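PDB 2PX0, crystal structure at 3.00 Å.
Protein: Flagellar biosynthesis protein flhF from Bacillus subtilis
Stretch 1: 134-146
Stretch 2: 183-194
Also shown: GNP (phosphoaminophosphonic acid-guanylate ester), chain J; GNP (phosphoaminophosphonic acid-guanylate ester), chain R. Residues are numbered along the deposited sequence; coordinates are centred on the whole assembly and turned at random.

Stretch 1 134-146: HKKIAFITTDTYR
Stretch 2 (183-194) YDHVFVDTAGRN

Past the ends of two parallel strands, Arg 193 turns back to bring its guanidinium to Tyr 145, whose CG lies over one face of it, with Arg 193 NH1 3.0 Å from Tyr 145 CD1, while two GNP molecules occupy the ground beside the same loops. The flat, cationic guanidinium is a favorable neighbor for the electron-rich aromatic ring. Arg 193 makes this reach with chi1 -46° (m), chi2 -90° (m) and chi3 -165° (t); Tyr 145 is t, with chi2 63°.

The strands, centred on 137-141 and 185-189, run in the same direction at 24°, their axes approaching to 4.5 Å. Register is constant at an offset of 48: Ala 138 lies beside Val 186 (CA to CA 4.5 Å), Phe 139 beside Phe 187 (CA to CA 4.9 Å) and Ile 140 beside Val 188 (CA to CA 4.7 Å). Backbone angles are extended, for example -127/164 at Phe 139, -161/136 at Ile 140 and -89/111 at Phe 187. In the parallel ladder Phe 187 is bonded through both N and O to stretch 1: its N donates to Ala 138 O (2.9 Å, 160°) and its O accepts from Ile 140 N (3.2 Å). Asp 189 N then donates to Ile 140 O (3.1 Å, 164°). Weak bonds flank this center, Ala 138 N to His 185 O (3.1 Å) and Thr 142 N to Asp 189 O (3.2 Å). The CA of Val 188 adds a CA-H...O contact to Ile 140 O at 3.3 Å.

At the entry, a carboxylate joins the backbone pattern: Lys 136 N donates to Asp 184 OD2 (2.7 Å, 163°), with Asp 184 at chi1 -61° (m). Lys 136 O accepts weak bonds from Asp 184 N (3.3 Å) and His 185 N (3.5 Å). The aliphatic part of Lys 135 passes the imidazole, Lys 135 CD to His 185 CE1 3.4 Å, giving the ring an apolar neighbor.

Side chains alternate between sheet faces. Ile 137, Phe 139 and Phe 187 share one: Ile 137 CG2 meets Phe 187 CD1 at 3.6 Å, and Phe 139 CE1 meets Phe 187 CB at 3.9 Å; all three are m at chi1. On the other, Ile 140 (m, t) brings CD1 to Val 186 CG1 at 3.5 Å and CB to Val 188 CG2 at 3.9 Å, both valines being t. Ala 138 CB packs against Tyr 183 CD2 at 3.8 Å. These apolar contacts bury greasy surface beside the ladder.

Beyond the strands, Asp 143 (t) places OD2 3.3 Å from Ala 191 CA, a close approach of carboxylate oxygen to backbone carbon. Arg 146, extended through chi3, donates from NH1 to O1G of GNP chain J (3.1 Å). Gly 192 CA lies 3.5 Å from O3G of that nucleotide; a CB there would clash with O3G.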

# COMPACT_ATOMS: atom_id res chain seq x y z
N HIS A 134 -6.79 -30.96 6.06
CA HIS A 134 -6.08 -32.22 5.81
C HIS A 134 -5.83 -32.46 4.33
O HIS A 134 -6.43 -33.36 3.74
CB HIS A 134 -6.89 -33.39 6.36
CG HIS A 134 -7.43 -33.17 7.74
ND1 HIS A 134 -6.61 -33.00 8.84
CD2 HIS A 134 -8.70 -33.10 8.20
CE1 HIS A 134 -7.36 -32.83 9.92
NE2 HIS A 134 -8.63 -32.88 9.56
N LYS A 135 -4.94 -31.68 3.72
CA LYS A 135 -4.65 -31.86 2.30
C LYS A 135 -3.18 -31.89 1.94
O LYS A 135 -2.33 -31.40 2.68
CB LYS A 135 -5.34 -30.77 1.48
CG LYS A 135 -6.85 -30.88 1.45
CD LYS A 135 -7.47 -29.83 0.55
CE LYS A 135 -8.98 -29.96 0.53
NZ LYS A 135 -9.41 -31.29 -0.01
N LYS A 136 -2.88 -32.51 0.80
CA LYS A 136 -1.51 -32.59 0.31
C LYS A 136 -1.22 -31.28 -0.37
O LYS A 136 -1.68 -31.02 -1.48
CB LYS A 136 -1.35 -33.72 -0.71
CG LYS A 136 -1.08 -35.10 -0.12
CD LYS A 136 -0.79 -36.11 -1.22
CE LYS A 136 -2.00 -36.32 -2.14
NZ LYS A 136 -1.72 -37.31 -3.23
N ILE A 137 -0.42 -30.45 0.31
CA ILE A 137 -0.06 -29.15 -0.20
C ILE A 137 1.26 -29.18 -0.96
O ILE A 137 2.13 -30.00 -0.70
CB ILE A 137 0.07 -28.16 0.97
CG1 ILE A 137 -1.21 -28.19 1.80
CG2 ILE A 137 0.30 -26.76 0.46
CD1 ILE A 137 -2.48 -28.01 0.98
N ALA A 138 1.39 -28.26 -1.91
CA ALA A 138 2.61 -28.14 -2.70
C ALA A 138 2.80 -26.65 -2.96
O ALA A 138 1.85 -25.87 -2.89
CB ALA A 138 2.47 -28.89 -4.00
N PHE A 139 4.03 -26.25 -3.26
CA PHE A 139 4.32 -24.85 -3.54
C PHE A 139 5.04 -24.69 -4.87
O PHE A 139 5.54 -25.66 -5.42
CB PHE A 139 5.19 -24.26 -2.44
CG PHE A 139 4.43 -23.86 -1.23
CD1 PHE A 139 3.61 -22.73 -1.25
CD2 PHE A 139 4.54 -24.58 -0.05
CE1 PHE A 139 2.91 -22.32 -0.11
CE2 PHE A 139 3.84 -24.19 1.09
CZ PHE A 139 3.03 -23.05 1.07
N ILE A 140 5.06 -23.47 -5.37
CA ILE A 140 5.72 -23.13 -6.62
C ILE A 140 5.92 -21.63 -6.61
O ILE A 140 5.02 -20.89 -6.23
CB ILE A 140 4.84 -23.43 -7.86
CG1 ILE A 140 4.67 -24.94 -8.05
CG2 ILE A 140 5.46 -22.79 -9.09
CD1 ILE A 140 3.87 -25.29 -9.28
N THR A 141 7.10 -21.18 -7.02
CA THR A 141 7.33 -19.75 -7.05
C THR A 141 7.67 -19.29 -8.46
O THR A 141 8.12 -20.07 -9.30
CB THR A 141 8.48 -19.32 -6.16
OG1 THR A 141 8.34 -19.93 -4.87
CG2 THR A 141 8.49 -17.81 -6.02
N THR A 142 7.42 -18.02 -8.71
CA THR A 142 7.70 -17.41 -10.00
C THR A 142 8.47 -16.17 -9.64
O THR A 142 9.05 -15.51 -10.50
CB THR A 142 6.41 -17.04 -10.72
OG1 THR A 142 5.87 -18.21 -11.33
CG2 THR A 142 6.64 -16.00 -11.79
N ASP A 143 8.48 -15.85 -8.35
CA ASP A 143 9.17 -14.66 -7.91
C ASP A 143 10.68 -14.83 -7.95
O ASP A 143 11.32 -15.13 -6.94
CB ASP A 143 8.74 -14.25 -6.51
CG ASP A 143 9.32 -12.91 -6.11
OD1 ASP A 143 10.56 -12.78 -6.13
OD2 ASP A 143 8.54 -11.99 -5.80
N THR A 144 11.23 -14.63 -9.15
CA THR A 144 12.67 -14.73 -9.35
C THR A 144 13.25 -13.34 -9.15
O THR A 144 14.42 -13.19 -8.80
CB THR A 144 12.98 -15.20 -10.77
OG1 THR A 144 12.64 -16.58 -10.90
CG2 THR A 144 14.47 -15.00 -11.09
N TYR A 145 12.41 -12.33 -9.34
CA TYR A 145 12.84 -10.95 -9.19
C TYR A 145 13.28 -10.56 -7.77
O TYR A 145 14.47 -10.41 -7.51
CB TYR A 145 11.74 -10.00 -9.64
CG TYR A 145 12.19 -8.56 -9.56
CD1 TYR A 145 13.26 -8.11 -10.34
CD2 TYR A 145 11.60 -7.67 -8.66
CE1 TYR A 145 13.74 -6.80 -10.22
CE2 TYR A 145 12.07 -6.36 -8.54
CZ TYR A 145 13.14 -5.94 -9.32
OH TYR A 145 13.62 -4.66 -9.18
N ARG A 146 12.32 -10.39 -6.87
CA ARG A 146 12.63 -9.99 -5.50
C ARG A 146 13.76 -10.76 -4.83
O ARG A 146 13.73 -11.99 -4.73
CB ARG A 146 11.37 -10.08 -4.63
CG ARG A 146 11.65 -9.80 -3.17
CD ARG A 146 10.39 -9.67 -2.35
NE ARG A 146 10.72 -9.61 -0.93
CZ ARG A 146 9.93 -9.05 -0.01
NH1 ARG A 146 8.77 -8.51 -0.36
NH2 ARG A 146 10.31 -9.04 1.26
N TYR A 183 -0.52 -33.86 -6.36
CA TYR A 183 -0.96 -33.15 -5.16
C TYR A 183 -2.35 -32.54 -5.28
O TYR A 183 -2.82 -32.26 -6.38
CB TYR A 183 0.05 -32.06 -4.80
CG TYR A 183 1.38 -32.59 -4.33
CD1 TYR A 183 2.22 -33.27 -5.20
CD2 TYR A 183 1.77 -32.47 -2.99
CE1 TYR A 183 3.41 -33.82 -4.76
CE2 TYR A 183 2.96 -33.01 -2.54
CZ TYR A 183 3.78 -33.69 -3.43
OH TYR A 183 4.95 -34.27 -2.99
N ASP A 184 -3.01 -32.34 -4.14
CA ASP A 184 -4.34 -31.75 -4.16
C ASP A 184 -4.25 -30.33 -4.68
O ASP A 184 -4.65 -30.02 -5.80
CB ASP A 184 -4.96 -31.72 -2.76
CG ASP A 184 -5.12 -33.10 -2.17
OD1 ASP A 184 -5.57 -34.02 -2.90
OD2 ASP A 184 -4.81 -33.27 -0.98
N HIS A 185 -3.69 -29.46 -3.83
CA HIS A 185 -3.54 -28.06 -4.15
C HIS A 185 -2.08 -27.65 -4.27
O HIS A 185 -1.21 -28.15 -3.55
CB HIS A 185 -4.21 -27.22 -3.07
CG HIS A 185 -5.68 -27.50 -2.93
ND1 HIS A 185 -6.40 -27.15 -1.81
CD2 HIS A 185 -6.55 -28.10 -3.77
CE1 HIS A 185 -7.65 -27.52 -1.97
NE2 HIS A 185 -7.78 -28.10 -3.15
N VAL A 186 -1.82 -26.74 -5.20
CA VAL A 186 -0.48 -26.24 -5.42
C VAL A 186 -0.56 -24.72 -5.35
O VAL A 186 -1.18 -24.07 -6.21
CB VAL A 186 0.04 -26.66 -6.79
CG1 VAL A 186 1.52 -26.36 -6.89
CG2 VAL A 186 -0.23 -28.13 -7.01
N PHE A 187 0.04 -24.14 -4.32
CA PHE A 187 0.01 -22.70 -4.15
C PHE A 187 1.16 -21.98 -4.85
O PHE A 187 2.33 -22.12 -4.47
CB PHE A 187 -0.03 -22.37 -2.65
CG PHE A 187 -1.24 -22.91 -1.95
CD1 PHE A 187 -1.30 -24.25 -1.57
CD2 PHE A 187 -2.35 -22.10 -1.71
CE1 PHE A 187 -2.46 -24.79 -0.97
CE2 PHE A 187 -3.51 -22.63 -1.11
CZ PHE A 187 -3.56 -23.97 -0.74
N VAL A 188 0.81 -21.24 -5.90
CA VAL A 188 1.78 -20.48 -6.69
C VAL A 188 1.85 -19.02 -6.28
O VAL A 188 0.83 -18.33 -6.25
CB VAL A 188 1.45 -20.53 -8.18
CG1 VAL A 188 2.52 -19.81 -8.96
CG2 VAL A 188 1.32 -21.97 -8.63
N ASP A 189 3.05 -18.55 -5.98
CA ASP A 189 3.31 -17.17 -5.57
C ASP A 189 3.93 -16.49 -6.80
O ASP A 189 4.54 -17.16 -7.63
CB ASP A 189 4.28 -17.18 -4.37
CG ASP A 189 4.55 -15.79 -3.77
OD1 ASP A 189 3.76 -14.85 -4.02
OD2 ASP A 189 5.56 -15.64 -3.04
N THR A 190 3.74 -15.18 -6.94
CA THR A 190 4.27 -14.46 -8.10
C THR A 190 5.00 -13.18 -7.70
O THR A 190 4.84 -12.69 -6.59
CB THR A 190 3.15 -14.07 -9.10
OG1 THR A 190 2.34 -13.03 -8.53
CG2 THR A 190 2.27 -15.27 -9.41
N ALA A 191 5.79 -12.64 -8.63
CA ALA A 191 6.55 -11.42 -8.39
C ALA A 191 5.70 -10.16 -8.36
O ALA A 191 4.71 -10.01 -9.08
CB ALA A 191 7.61 -11.28 -9.45
N GLY A 192 6.09 -9.23 -7.50
CA GLY A 192 5.34 -8.00 -7.40
C GLY A 192 5.93 -6.91 -8.27
O GLY A 192 6.73 -6.09 -7.81
N ARG A 193 5.55 -6.90 -9.54
CA ARG A 193 6.03 -5.89 -10.46
C ARG A 193 4.92 -4.84 -10.54
O ARG A 193 3.79 -5.13 -10.15
CB ARG A 193 6.27 -6.50 -11.85
CG ARG A 193 7.04 -7.82 -11.86
CD ARG A 193 8.55 -7.66 -11.97
NE ARG A 193 9.18 -8.94 -12.32
CZ ARG A 193 10.48 -9.10 -12.59
NH1 ARG A 193 11.30 -8.06 -12.55
NH2 ARG A 193 10.95 -10.30 -12.91
N ASN A 194 5.23 -3.64 -11.00
CA ASN A 194 4.23 -2.57 -11.13
C ASN A 194 3.47 -2.72 -12.44
O ASN A 194 3.88 -2.19 -13.47
CB ASN A 194 4.93 -1.22 -11.05
CG ASN A 194 4.23 -0.14 -11.86
OD1 ASN A 194 3.00 -0.07 -11.89
ND2 ASN A 194 5.02 0.72 -12.51
PG GNP J . 5.96 -8.45 -2.84
O1G GNP J . 7.00 -7.41 -2.60
O2G GNP J . 6.56 -9.86 -3.03
O3G GNP J . 5.05 -8.10 -3.96
N3B GNP J . 5.16 -8.43 -1.36
PB GNP J . 3.89 -9.45 -1.07
O1B GNP J . 2.73 -9.08 -1.86
O2B GNP J . 4.45 -10.83 -1.20
O3A GNP J . 3.67 -9.01 0.48
PA GNP J . 4.27 -9.63 1.77
O1A GNP J . 3.72 -10.99 2.02
O2A GNP J . 5.77 -9.43 1.63
O5' GNP J . 3.74 -8.72 2.86
C5' GNP J . 4.11 -7.34 2.88
C4' GNP J . 3.76 -6.72 4.18
O4' GNP J . 2.42 -6.51 4.44
C3' GNP J . 4.31 -7.52 5.40
O3' GNP J . 4.99 -6.66 6.32
C2' GNP J . 3.05 -8.11 6.02
O2' GNP J . 3.15 -8.35 7.39
C1' GNP J . 2.05 -7.06 5.68
N9 GNP J . 0.69 -7.65 5.61
C8 GNP J . 0.27 -8.68 4.66
N7 GNP J . -0.99 -8.98 4.87
C5 GNP J . -1.39 -8.11 6.00
C6 GNP J . -2.67 -8.01 6.67
O6 GNP J . -3.67 -8.58 6.47
N1 GNP J . -2.62 -7.06 7.69
C2 GNP J . -1.43 -6.38 7.92
N2 GNP J . -1.59 -5.44 8.99
N3 GNP J . -0.28 -6.42 7.37
C4 GNP J . -0.34 -7.35 6.38
PG GNP R . 8.11 -5.00 5.24
O1G GNP R . 7.21 -6.17 5.09
O2G GNP R . 9.49 -5.41 5.76
O3G GNP R . 7.51 -3.93 6.07
N3B GNP R . 8.30 -4.52 3.61
PB GNP R . 9.26 -3.24 3.20
O1B GNP R . 8.68 -1.97 3.62
O2B GNP R . 10.62 -3.61 3.67
O3A GNP R . 9.13 -3.33 1.63
PA GNP R . 10.12 -3.84 0.64
O1A GNP R . 11.31 -2.96 0.60
O2A GNP R . 10.28 -5.31 0.97
O5' GNP R . 9.38 -3.69 -0.69
C5' GNP R . 8.16 -4.43 -0.95
C4' GNP R . 7.74 -4.31 -2.38
O4' GNP R . 7.48 -3.04 -2.86
C3' GNP R . 8.78 -4.94 -3.36
O3' GNP R . 8.15 -5.85 -4.29
C2' GNP R . 9.40 -3.72 -4.06
O2' GNP R . 9.88 -3.97 -5.35
C1' GNP R . 8.23 -2.77 -4.03
N9 GNP R . 8.71 -1.36 -4.04
C8 GNP R . 9.49 -0.75 -2.98
N7 GNP R . 9.77 0.50 -3.28
C5 GNP R . 9.13 0.70 -4.61
C6 GNP R . 9.09 1.89 -5.47
O6 GNP R . 9.56 2.94 -5.30
N1 GNP R . 8.38 1.65 -6.63
C2 GNP R . 7.83 0.41 -6.84
N2 GNP R . 7.14 0.38 -8.10
N3 GNP R . 7.82 -0.68 -6.14
C4 GNP R . 8.51 -0.44 -5.00